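Cytochrome P450 CYP260B1 (Sorangium cellulosum, PDB 5HIW) binds protoporphyrin IX containing iron within the largely helical fold of a bacterial cytochrome P450. Local coordinates at residues H29-D34 and E291-G296; V49-D54 and I278-E283; R185-R190 and T198-I203. One frame throughout, in Å; residues are numbered along the deposited sequence.

Overall arrangement
Contacts 1 and 2 lie together in the sheet-rich part of the P450 fold, their centres about 12 Å apart. Strands 31-34 and 277-282 belong to the same mixed sheet, while 291-293 lies in a separate two-stranded sheet; G296 N of contact 1 probably donates to V282 O of contact 2. Contact 3 joins two helices and is only partly buried, its centre about 44 Å from that of contact 1 and 34 Å from that of contact 2. The touching residues of contacts 1 and 2 are mostly or wholly buried. Chemistry follows place: a water bridge beside aliphatic packing in contact 1, a dense network round the haem propionate in contact 2, apolar touches alone between the helices of contact 3.

Contact 1 (H29-D34 and E291-G296); sequences HSVYFD and ETLAAG
V31 and E291 lie side by side through their aliphatic parts. V31 CB lies 4.0 Å from E291 CG, and V31 CG1 is 4.2 Å from E291 CB. With CG1 anti to the backbone N (chi1 -175°), the same methyl also faces L293, whose CD2 is 4.4 Å away; I288 of the neighbouring strand 286-288 touches both V31 and L293 and extends this apolar patch.

The polar link is indirect, since no direct hydrogen bond joins the two segments. Bent at chi2 (-69°), E291 carries its carboxylate back to a water that donates to V31 O at 2.6 Å and to E291 OE2 at 2.8 Å. One water thus ties a strand carbonyl to a carboxylate.

Within 29-34, Y32 OH donates to D34 OD2 over 2.7 Å; D34 OD2 lies at the edge of the tyrosine ring, in its plane, and accepts through its anti lone pair. L7 N is a second donor to that oxygen, while D34 OD1 takes L37 N, so the carboxylate is held at both oxygens.

The arrangement sets the small antiparallel hairpin of strands 286-288 and 291-293 against strand 31-34 of the mixed sheet, in the beta-rich region of the P450 fold.

Contact 2 (V49-D54 and I278-E283); sequences VAVLRD and IVRFVE. With HEM (protoporphyrin IX containing Fe), chain B.
At the haem-propionate site of this P450, helix 45-53 lays V51 and L52 against R280 of strand 277-282. The R280 chain bends at chi2 (-72°) and swings its guanidinium edge-on to one propionate, whose carboxylate carbon lies in the guanidinium plane. Two nearly straight bonds, both 173°, make the pairing bidentate: R280 NH1 to HEM O1A at 2.7 Å and R280 NH2 to HEM O2A at 2.8 Å. The second N-H of NH2 turns back to V279 O at 3.0 Å, meeting it from above the carbonyl plane. R280 NE donates to a water 3.0 Å away that itself donates to V51 O, and a weaker bond runs from NH1 to a water on L52 O. All five N-H groups thus have an acceptor, one of them weakly bound, which should hold the group's rotation.

L52 CD2 covers one guanidinium face, 3.4 Å from R280 NH1, and also meets I278 CD1 at 3.8 Å. V51 CG1 packs beside R280 CG at 4.1 Å. I278 rests its CD1 and CG2 methyls against the same propionate. H80, R84, Y63 and H336 are also hydrogen-bonded to the haem. A strand arginine paired with a haem propionate is a recurrent feature of the P450 haem pocket.

Contact 3 (R185-R190 and T198-I203); sequences REIAER and TLLGEI
L200 reaches from helix 199-209 to I187 and A188 on helix 167-191. Its CB already points toward that helix, and with CG anti to the backbone N (chi1 175°) the chain extends toward helix 167-191. CG forks there: CD1 comes to 4.0 Å from I187 CG2, while CD2 touches two residues, I187 CG2 at 4.1 Å and A188 CA, also at 4.1 Å. The A188 methyl adds a looser touch, its CB lying 4.5 Å from L200 CD2. I187 thus offers one methyl to both tips of the leucine, the two side chains crossing at a slant.

The two segments belong to consecutive helices joined by a short connection, corresponding to G and H in the usual P450 lettering. The second is N-capped by T198: G201 N donates to T198 OG1 at 2.9 Å and 166°, occupying an amide of the first turn, just where L200 begins its reach. Around the leucine, L184 and E191 add contacts from the first helix, F140 from helix 130-140, and C218 and V222 from helix 218-229. Further along the same turn, E202 forms salt bridges with R94 and R98, tying the second helix to the region of helix 93-113.

Contact 1 (H29-D34 and E291-G296)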
loop_
_atom_site.group_PDB
_atom_site.type_symbol
_atom_site.label_atom_id
_atom_site.label_comp_id
_atom_site.label_asym_id
_atom_site.label_seq_id
_atom_site.Cartn_x
_atom_site.Cartn_y
_atom_site.Cartn_z
ATOM N N HIS A 29 -10.409 -18.764 16.900
ATOM C CA HIS A 29 -9.839 -19.656 15.870
ATOM C C HIS A 29 -8.863 -18.817 14.999
ATOM O O HIS A 29 -9.255 -17.797 14.488
ATOM C CB HIS A 29 -10.899 -20.218 14.884
ATOM C CG HIS A 29 -12.078 -20.885 15.539
ATOM N ND1 HIS A 29 -13.142 -20.168 16.035
ATOM C CD2 HIS A 29 -12.343 -22.188 15.802
ATOM C CE1 HIS A 29 -14.000 -21.004 16.612
ATOM N NE2 HIS A 29 -13.543 -22.237 16.465
ATOM N N SER A 30 -7.697 -19.359 14.720
ATOM C CA SER A 30 -6.798 -18.743 13.765
ATOM C C SER A 30 -7.276 -18.805 12.319
ATOM O O SER A 30 -7.231 -17.781 11.602
ATOM C CB SER A 30 -5.398 -19.366 13.909
ATOM O OG SER A 30 -4.465 -18.704 13.034
ATOM N N VAL A 31 -7.725 -19.984 11.891
ATOM C CA VAL A 31 -8.146 -20.272 10.514
ATOM C C VAL A 31 -9.662 -20.535 10.476
ATOM O O VAL A 31 -10.187 -21.328 11.272
ATOM C CB VAL A 31 -7.340 -21.485 9.942
ATOM C CG1 VAL A 31 -7.660 -21.719 8.490
ATOM C CG2 VAL A 31 -5.853 -21.270 10.105
ATOM N N TYR A 32 -10.358 -19.852 9.597
ATOM C CA TYR A 32 -11.829 -19.841 9.557
ATOM C C TYR A 32 -12.198 -19.454 8.176
ATOM O O TYR A 32 -11.352 -18.912 7.434
ATOM C CB TYR A 32 -12.418 -18.913 10.616
ATOM C CG TYR A 32 -12.473 -17.497 10.164
ATOM C CD1 TYR A 32 -11.345 -16.685 10.276
ATOM C CD2 TYR A 32 -13.583 -16.978 9.584
ATOM C CE1 TYR A 32 -11.348 -15.369 9.808
ATOM C CE2 TYR A 32 -13.606 -15.685 9.119
ATOM C CZ TYR A 32 -12.452 -14.870 9.258
ATOM O OH TYR A 32 -12.400 -13.621 8.704
ATOM N N PHE A 33 -13.424 -19.743 7.748
ATOM C CA PHE A 33 -13.828 -19.441 6.399
ATOM C C PHE A 33 -14.661 -18.220 6.594
ATOM O O PHE A 33 -15.668 -18.222 7.335
ATOM C CB PHE A 33 -14.630 -20.604 5.746
ATOM C CG PHE A 33 -15.091 -20.355 4.357
ATOM C CD1 PHE A 33 -16.234 -19.612 4.084
ATOM C CD2 PHE A 33 -14.407 -20.902 3.282
ATOM C CE1 PHE A 33 -16.611 -19.396 2.790
ATOM C CE2 PHE A 33 -14.796 -20.664 1.975
ATOM C CZ PHE A 33 -15.913 -19.907 1.720
ATOM N N ASP A 34 -14.249 -17.149 5.930
ATOM C CA ASP A 34 -15.017 -15.923 5.960
ATOM C C ASP A 34 -16.019 -15.922 4.830
ATOM O O ASP A 34 -15.682 -15.883 3.669
ATOM C CB ASP A 34 -14.117 -14.690 5.844
ATOM C CG ASP A 34 -14.828 -13.448 6.228
ATOM O OD1 ASP A 34 -15.649 -12.970 5.427
ATOM O OD2 ASP A 34 -14.604 -12.963 7.364
ATOM N N GLU A 291 -6.451 -26.920 10.835
ATOM C CA GLU A 291 -7.420 -27.056 9.841
ATOM C C GLU A 291 -6.663 -27.517 8.642
ATOM O O GLU A 291 -5.494 -27.140 8.463
ATOM C CB GLU A 291 -8.088 -25.721 9.595
ATOM C CG GLU A 291 -8.798 -25.155 10.820
ATOM C CD GLU A 291 -10.057 -25.938 11.245
ATOM O OE1 GLU A 291 -10.682 -26.605 10.412
ATOM O OE2 GLU A 291 -10.442 -25.845 12.417
ATOM N N THR A 292 -7.348 -28.296 7.810
ATOM C CA THR A 292 -6.782 -28.828 6.595
ATOM C C THR A 292 -7.126 -27.987 5.442
ATOM O O THR A 292 -8.288 -27.574 5.249
ATOM C CB THR A 292 -7.299 -30.256 6.356
ATOM O OG1 THR A 292 -6.538 -31.117 7.197
ATOM C CG2 THR A 292 -7.165 -30.676 4.876
ATOM N N LEU A 293 -6.097 -27.739 4.653
ATOM C CA LEU A 293 -6.217 -26.929 3.498
ATOM C C LEU A 293 -5.845 -27.786 2.302
ATOM O O LEU A 293 -4.691 -28.145 2.117
ATOM C CB LEU A 293 -5.300 -25.703 3.653
ATOM C CG LEU A 293 -5.545 -24.918 4.972
ATOM C CD1 LEU A 293 -4.488 -23.847 5.185
ATOM C CD2 LEU A 293 -6.931 -24.282 4.935
ATOM N N ALA A 294 -6.848 -28.134 1.507
ATOM C CA ALA A 294 -6.641 -28.923 0.292
ATOM C C ALA A 294 -5.721 -28.209 -0.710
ATOM O O ALA A 294 -5.833 -26.972 -0.877
ATOM C CB ALA A 294 -7.986 -29.189 -0.363
ATOM N N ALA A 295 -4.836 -28.964 -1.379
ATOM C CA ALA A 295 -4.203 -28.455 -2.608
ATOM C C ALA A 295 -5.255 -27.719 -3.421
ATOM O O ALA A 295 -6.375 -28.179 -3.546
ATOM C CB ALA A 295 -3.581 -29.579 -3.415
ATOM N N GLY A 296 -4.942 -26.550 -3.943
ATOM C CA GLY A 296 -5.895 -25.797 -4.754
ATOM C C GLY A 296 -6.724 -24.726 -4.017
ATOM O O GLY A 296 -7.347 -23.930 -4.629
HETATM O O HOH W 1 -10.174 -23.124 13.209
#

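Contact 2 (V49-D54 and I278-E283)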
loop_
_atom_site.group_PDB
_atom_site.type_symbol
_atom_site.label_atom_id
_atom_site.label_comp_id
_atom_site.label_asym_id
_atom_site.label_seq_id
_atom_site.Cartn_x
_atom_site.Cartn_y
_atom_site.Cartn_z
ATOM N N VAL A 49 2.960 -15.518 9.434
ATOM C CA VAL A 49 4.420 -15.511 9.182
ATOM C C VAL A 49 4.908 -16.836 8.657
ATOM O O VAL A 49 5.696 -16.899 7.692
ATOM C CB VAL A 49 5.136 -15.053 10.436
ATOM C CG1 VAL A 49 6.639 -15.269 10.362
ATOM C CG2 VAL A 49 4.789 -13.556 10.723
ATOM N N ALA A 50 4.415 -17.921 9.266
ATOM C CA ALA A 50 4.742 -19.279 8.754
ATOM C C ALA A 50 4.336 -19.501 7.295
ATOM O O ALA A 50 5.104 -20.072 6.479
ATOM C CB ALA A 50 4.096 -20.334 9.686
ATOM N N VAL A 51 3.100 -19.107 6.925
ATOM C CA VAL A 51 2.662 -19.223 5.545
ATOM C C VAL A 51 3.575 -18.411 4.664
ATOM O O VAL A 51 3.967 -18.894 3.591
ATOM C CB VAL A 51 1.215 -18.737 5.303
ATOM C CG1 VAL A 51 0.904 -18.682 3.821
ATOM C CG2 VAL A 51 0.241 -19.693 6.007
ATOM N N LEU A 52 3.810 -17.146 5.048
ATOM C CA LEU A 52 4.678 -16.286 4.194
ATOM C C LEU A 52 6.122 -16.862 4.025
ATOM O O LEU A 52 6.728 -16.687 2.966
ATOM C CB LEU A 52 4.749 -14.874 4.786
ATOM C CG LEU A 52 3.444 -14.044 4.691
ATOM C CD1 LEU A 52 3.654 -12.771 5.508
ATOM C CD2 LEU A 52 3.025 -13.817 3.224
ATOM N N ARG A 53 6.650 -17.505 5.060
ATOM C CA ARG A 53 7.949 -18.172 4.991
ATOM C C ARG A 53 7.986 -19.347 3.985
ATOM O O ARG A 53 8.962 -19.533 3.310
ATOM C CB ARG A 53 8.373 -18.668 6.390
ATOM C CG ARG A 53 9.748 -19.297 6.448
ATOM C CD ARG A 53 10.228 -19.559 7.877
ATOM N NE ARG A 53 11.676 -19.334 7.991
ATOM C CZ ARG A 53 12.271 -18.137 8.107
ATOM N NH1 ARG A 53 11.571 -16.999 8.137
ATOM N NH2 ARG A 53 13.589 -18.072 8.191
ATOM N N ASP A 54 6.933 -20.145 3.885
ATOM C CA ASP A 54 6.946 -21.308 3.016
ATOM C C ASP A 54 6.346 -20.960 1.656
ATOM O O ASP A 54 5.146 -21.228 1.375
ATOM C CB ASP A 54 6.151 -22.439 3.693
ATOM C CG ASP A 54 6.238 -23.765 2.951
ATOM O OD1 ASP A 54 6.719 -23.829 1.813
ATOM O OD2 ASP A 54 5.766 -24.754 3.518
ATOM N N ILE A 278 -3.507 -10.329 2.094
ATOM C CA ILE A 278 -2.974 -10.800 0.852
ATOM C C ILE A 278 -3.345 -12.260 0.704
ATOM O O ILE A 278 -3.714 -12.951 1.701
ATOM C CB ILE A 278 -1.447 -10.656 0.744
ATOM C CG1 ILE A 278 -0.801 -11.201 1.973
ATOM C CG2 ILE A 278 -1.066 -9.220 0.464
ATOM C CD1 ILE A 278 0.693 -11.013 2.016
ATOM N N VAL A 279 -3.193 -12.742 -0.523
ATOM C CA VAL A 279 -3.694 -14.014 -0.866
ATOM C C VAL A 279 -2.537 -14.962 -1.300
ATOM O O VAL A 279 -1.546 -14.509 -1.876
ATOM C CB VAL A 279 -4.680 -13.854 -2.034
ATOM C CG1 VAL A 279 -5.098 -15.218 -2.495
ATOM C CG2 VAL A 279 -5.880 -12.977 -1.592
ATOM N N ARG A 280 -2.660 -16.241 -0.931
ATOM C CA ARG A 280 -1.770 -17.354 -1.382
ATOM C C ARG A 280 -2.573 -18.542 -1.945
ATOM O O ARG A 280 -3.787 -18.670 -1.668
ATOM C CB ARG A 280 -0.912 -17.799 -0.212
ATOM C CG ARG A 280 0.055 -16.716 0.343
ATOM C CD ARG A 280 1.183 -16.515 -0.665
ATOM N NE ARG A 280 2.258 -15.609 -0.311
ATOM C CZ ARG A 280 2.280 -14.282 -0.540
ATOM N NH1 ARG A 280 3.335 -13.579 -0.202
ATOM N NH2 ARG A 280 1.212 -13.672 -1.033
ATOM N N PHE A 281 -1.881 -19.356 -2.732
ATOM C CA PHE A 281 -2.411 -20.530 -3.456
ATOM C C PHE A 281 -1.773 -21.748 -2.822
ATOM O O PHE A 281 -0.558 -21.793 -2.648
ATOM C CB PHE A 281 -2.101 -20.472 -4.927
ATOM C CG PHE A 281 -2.627 -21.692 -5.684
ATOM C CD1 PHE A 281 -1.863 -22.867 -5.741
ATOM C CD2 PHE A 281 -3.922 -21.706 -6.198
ATOM C CE1 PHE A 281 -2.344 -24.016 -6.362
ATOM C CE2 PHE A 281 -4.402 -22.849 -6.863
ATOM C CZ PHE A 281 -3.622 -24.000 -6.921
ATOM N N VAL A 282 -2.607 -22.720 -2.388
ATOM C CA VAL A 282 -2.069 -23.869 -1.638
ATOM C C VAL A 282 -1.685 -24.939 -2.651
ATOM O O VAL A 282 -2.559 -25.519 -3.277
ATOM C CB VAL A 282 -3.086 -24.397 -0.647
ATOM C CG1 VAL A 282 -2.524 -25.518 0.128
ATOM C CG2 VAL A 282 -3.486 -23.301 0.307
ATOM N N GLU A 283 -0.381 -25.116 -2.850
ATOM C CA GLU A 283 0.153 -25.930 -3.938
ATOM C C GLU A 283 0.078 -27.428 -3.580
ATOM O O GLU A 283 -0.063 -28.250 -4.437
ATOM C CB GLU A 283 1.603 -25.509 -4.235
ATOM C CG GLU A 283 1.769 -24.127 -4.898
ATOM C CD GLU A 283 1.322 -24.063 -6.336
ATOM O OE1 GLU A 283 1.114 -25.163 -6.867
ATOM O OE2 GLU A 283 1.190 -22.950 -6.973
HETATM C CHA HEM B . 4.558 -6.146 -2.490
HETATM C CHB HEM B . 2.011 -3.390 0.601
HETATM C CHC HEM B . 3.770 0.565 -1.472
HETATM C CHD HEM B . 5.441 -2.176 -5.029
HETATM C C1A HEM B . 3.778 -5.764 -1.436
HETATM C C2A HEM B . 3.145 -6.633 -0.506
HETATM C C3A HEM B . 2.458 -5.858 0.390
HETATM C C4A HEM B . 2.570 -4.502 -0.062
HETATM C CMA HEM B . 1.605 -6.372 1.567
HETATM C CAA HEM B . 3.332 -8.144 -0.421
HETATM C CBA HEM B . 2.440 -8.838 -1.464
HETATM C CGA HEM B . 2.373 -10.313 -1.266
HETATM O O1A HEM B . 3.223 -10.895 -0.515
HETATM O O2A HEM B . 1.368 -10.942 -1.683
HETATM C C1B HEM B . 2.217 -2.102 0.287
HETATM C C2B HEM B . 1.733 -1.024 1.106
HETATM C C3B HEM B . 2.258 0.106 0.511
HETATM C C4B HEM B . 3.018 -0.294 -0.675
HETATM C CMB HEM B . 0.800 -1.032 2.331
HETATM C CAB HEM B . 1.952 1.423 1.012
HETATM C CBB HEM B . 2.084 2.579 0.453
HETATM C C1C HEM B . 4.402 0.162 -2.648
HETATM C C2C HEM B . 5.062 1.092 -3.513
HETATM C C3C HEM B . 5.526 0.300 -4.527
HETATM C C4C HEM B . 5.117 -1.049 -4.304
HETATM C CMC HEM B . 5.111 2.566 -3.191
HETATM C CAC HEM B . 6.314 0.708 -5.706
HETATM C CBC HEM B . 7.127 1.753 -5.648
HETATM C C1D HEM B . 5.318 -3.483 -4.571
HETATM C C2D HEM B . 5.836 -4.598 -5.408
HETATM C C3D HEM B . 5.589 -5.705 -4.717
HETATM C C4D HEM B . 4.961 -5.258 -3.464
HETATM C CMD HEM B . 6.429 -4.521 -6.801
HETATM C CAD HEM B . 5.979 -7.150 -5.068
HETATM C CBD HEM B . 7.319 -7.443 -4.421
HETATM C CGD HEM B . 7.836 -8.855 -4.731
HETATM O O1D HEM B . 7.065 -9.797 -5.091
HETATM O O2D HEM B . 9.078 -9.128 -4.617
HETATM N NA HEM B . 3.416 -4.438 -1.114
HETATM N NB HEM B . 3.063 -1.622 -0.654
HETATM N NC HEM B . 4.484 -1.090 -3.072
HETATM N ND HEM B . 4.778 -3.934 -3.413
HETATM FE FE HEM B . 3.974 -2.807 -2.052
HETATM O O HOH W 2 3.752 -17.784 1.164
HETATM O O HOH W 3 5.809 -15.918 0.141
HETATM O O HOH W 4 2.019 -2.880 -3.253
#

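Contact 3 (R185-R190 and T198-I203)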
loop_
_atom_site.group_PDB
_atom_site.type_symbol
_atom_site.label_atom_id
_atom_site.label_comp_id
_atom_site.label_asym_id
_atom_site.label_seq_id
_atom_site.Cartn_x
_atom_site.Cartn_y
_atom_site.Cartn_z
ATOM N N ARG A 185 6.530 3.247 -23.467
ATOM C CA ARG A 185 7.449 2.915 -24.577
ATOM C C ARG A 185 8.036 4.120 -25.195
ATOM O O ARG A 185 9.223 4.163 -25.439
ATOM C CB ARG A 185 6.742 2.178 -25.693
ATOM C CG ARG A 185 7.019 0.722 -25.664
ATOM C CD ARG A 185 6.189 -0.024 -26.679
ATOM N NE ARG A 185 6.353 -1.439 -26.368
ATOM C CZ ARG A 185 5.410 -2.228 -25.870
ATOM N NH1 ARG A 185 4.171 -1.776 -25.675
ATOM N NH2 ARG A 185 5.702 -3.495 -25.614
ATOM N N GLU A 186 7.212 5.084 -25.521
ATOM C CA GLU A 186 7.709 6.279 -26.170
ATOM C C GLU A 186 8.734 6.992 -25.308
ATOM O O GLU A 186 9.766 7.456 -25.788
ATOM C CB GLU A 186 6.560 7.199 -26.461
ATOM C CG GLU A 186 6.984 8.587 -26.876
ATOM C CD GLU A 186 5.771 9.378 -27.285
ATOM O OE1 GLU A 186 4.698 9.082 -26.734
ATOM O OE2 GLU A 186 5.876 10.247 -28.168
ATOM N N ILE A 187 8.424 7.100 -24.005
ATOM C CA ILE A 187 9.354 7.691 -23.069
ATOM C C ILE A 187 10.629 6.823 -22.959
ATOM O O ILE A 187 11.732 7.347 -22.947
ATOM C CB ILE A 187 8.661 7.873 -21.680
ATOM C CG1 ILE A 187 7.554 8.902 -21.787
ATOM C CG2 ILE A 187 9.670 8.390 -20.648
ATOM C CD1 ILE A 187 6.462 8.718 -20.728
ATOM N N ALA A 188 10.471 5.521 -22.800
ATOM C CA ALA A 188 11.632 4.618 -22.645
ATOM C C ALA A 188 12.587 4.610 -23.893
ATOM O O ALA A 188 13.861 4.547 -23.782
ATOM C CB ALA A 188 11.183 3.236 -22.365
ATOM N N GLU A 189 11.980 4.681 -25.070
ATOM C CA GLU A 189 12.785 4.783 -26.308
ATOM C C GLU A 189 13.614 6.075 -26.417
ATOM O O GLU A 189 14.700 6.027 -26.970
ATOM C CB GLU A 189 11.892 4.548 -27.528
ATOM C CG GLU A 189 11.350 3.114 -27.510
ATOM C CD GLU A 189 10.238 2.871 -28.513
ATOM O OE1 GLU A 189 9.727 3.879 -29.062
ATOM O OE2 GLU A 189 9.860 1.675 -28.724
ATOM N N ARG A 190 13.126 7.209 -25.883
ATOM C CA ARG A 190 13.853 8.477 -25.868
ATOM C C ARG A 190 15.117 8.452 -24.966
ATOM O O ARG A 190 16.060 9.284 -25.121
ATOM C CB ARG A 190 12.959 9.612 -25.372
ATOM C CG ARG A 190 11.967 10.134 -26.403
ATOM C CD ARG A 190 11.399 11.493 -26.048
ATOM N NE ARG A 190 12.404 12.374 -25.415
ATOM C CZ ARG A 190 13.446 12.961 -26.026
ATOM N NH1 ARG A 190 13.684 12.769 -27.324
ATOM N NH2 ARG A 190 14.284 13.719 -25.327
ATOM N N THR A 198 15.007 10.888 -14.633
ATOM C CA THR A 198 13.843 10.412 -13.887
ATOM C C THR A 198 14.082 9.044 -13.383
ATOM O O THR A 198 15.062 8.362 -13.779
ATOM C CB THR A 198 12.618 10.361 -14.806
ATOM O OG1 THR A 198 12.836 9.305 -15.750
ATOM C CG2 THR A 198 12.330 11.724 -15.435
ATOM N N LEU A 199 13.154 8.547 -12.553
ATOM C CA LEU A 199 13.288 7.212 -12.099
ATOM C C LEU A 199 13.163 6.254 -13.296
ATOM O O LEU A 199 13.846 5.225 -13.326
ATOM C CB LEU A 199 12.235 6.862 -11.040
ATOM C CG LEU A 199 12.298 5.464 -10.427
ATOM C CD1 LEU A 199 13.664 5.196 -9.731
ATOM C CD2 LEU A 199 11.127 5.324 -9.472
ATOM N N LEU A 200 12.331 6.609 -14.295
ATOM C CA LEU A 200 12.139 5.685 -15.425
ATOM C C LEU A 200 13.502 5.659 -16.065
ATOM O O LEU A 200 13.970 4.618 -16.528
ATOM C CB LEU A 200 11.031 6.138 -16.415
ATOM C CG LEU A 200 10.966 5.204 -17.627
ATOM C CD1 LEU A 200 9.548 5.213 -18.211
ATOM C CD2 LEU A 200 11.971 5.659 -18.699
ATOM N N GLY A 201 14.169 6.775 -16.085
ATOM C CA GLY A 201 15.610 6.754 -16.533
ATOM C C GLY A 201 16.609 5.845 -15.805
ATOM O O GLY A 201 17.404 5.150 -16.457
ATOM N N GLU A 202 16.582 5.816 -14.471
ATOM C CA GLU A 202 17.402 4.886 -13.681
ATOM C C GLU A 202 16.985 3.446 -14.018
ATOM O O GLU A 202 17.808 2.528 -13.998
ATOM C CB GLU A 202 17.168 5.015 -12.147
ATOM C CG GLU A 202 17.551 6.344 -11.477
ATOM C CD GLU A 202 18.945 6.337 -10.890
ATOM O OE1 GLU A 202 19.512 5.217 -10.778
ATOM O OE2 GLU A 202 19.416 7.435 -10.517
ATOM N N ILE A 203 15.714 3.207 -14.292
ATOM C CA ILE A 203 15.278 1.816 -14.539
ATOM C C ILE A 203 15.860 1.353 -15.887
ATOM O O ILE A 203 16.368 0.225 -16.024
ATOM C CB ILE A 203 13.740 1.705 -14.569
ATOM C CG1 ILE A 203 13.170 1.700 -13.168
ATOM C CG2 ILE A 203 13.297 0.433 -15.202
ATOM C CD1 ILE A 203 11.755 2.258 -13.109
#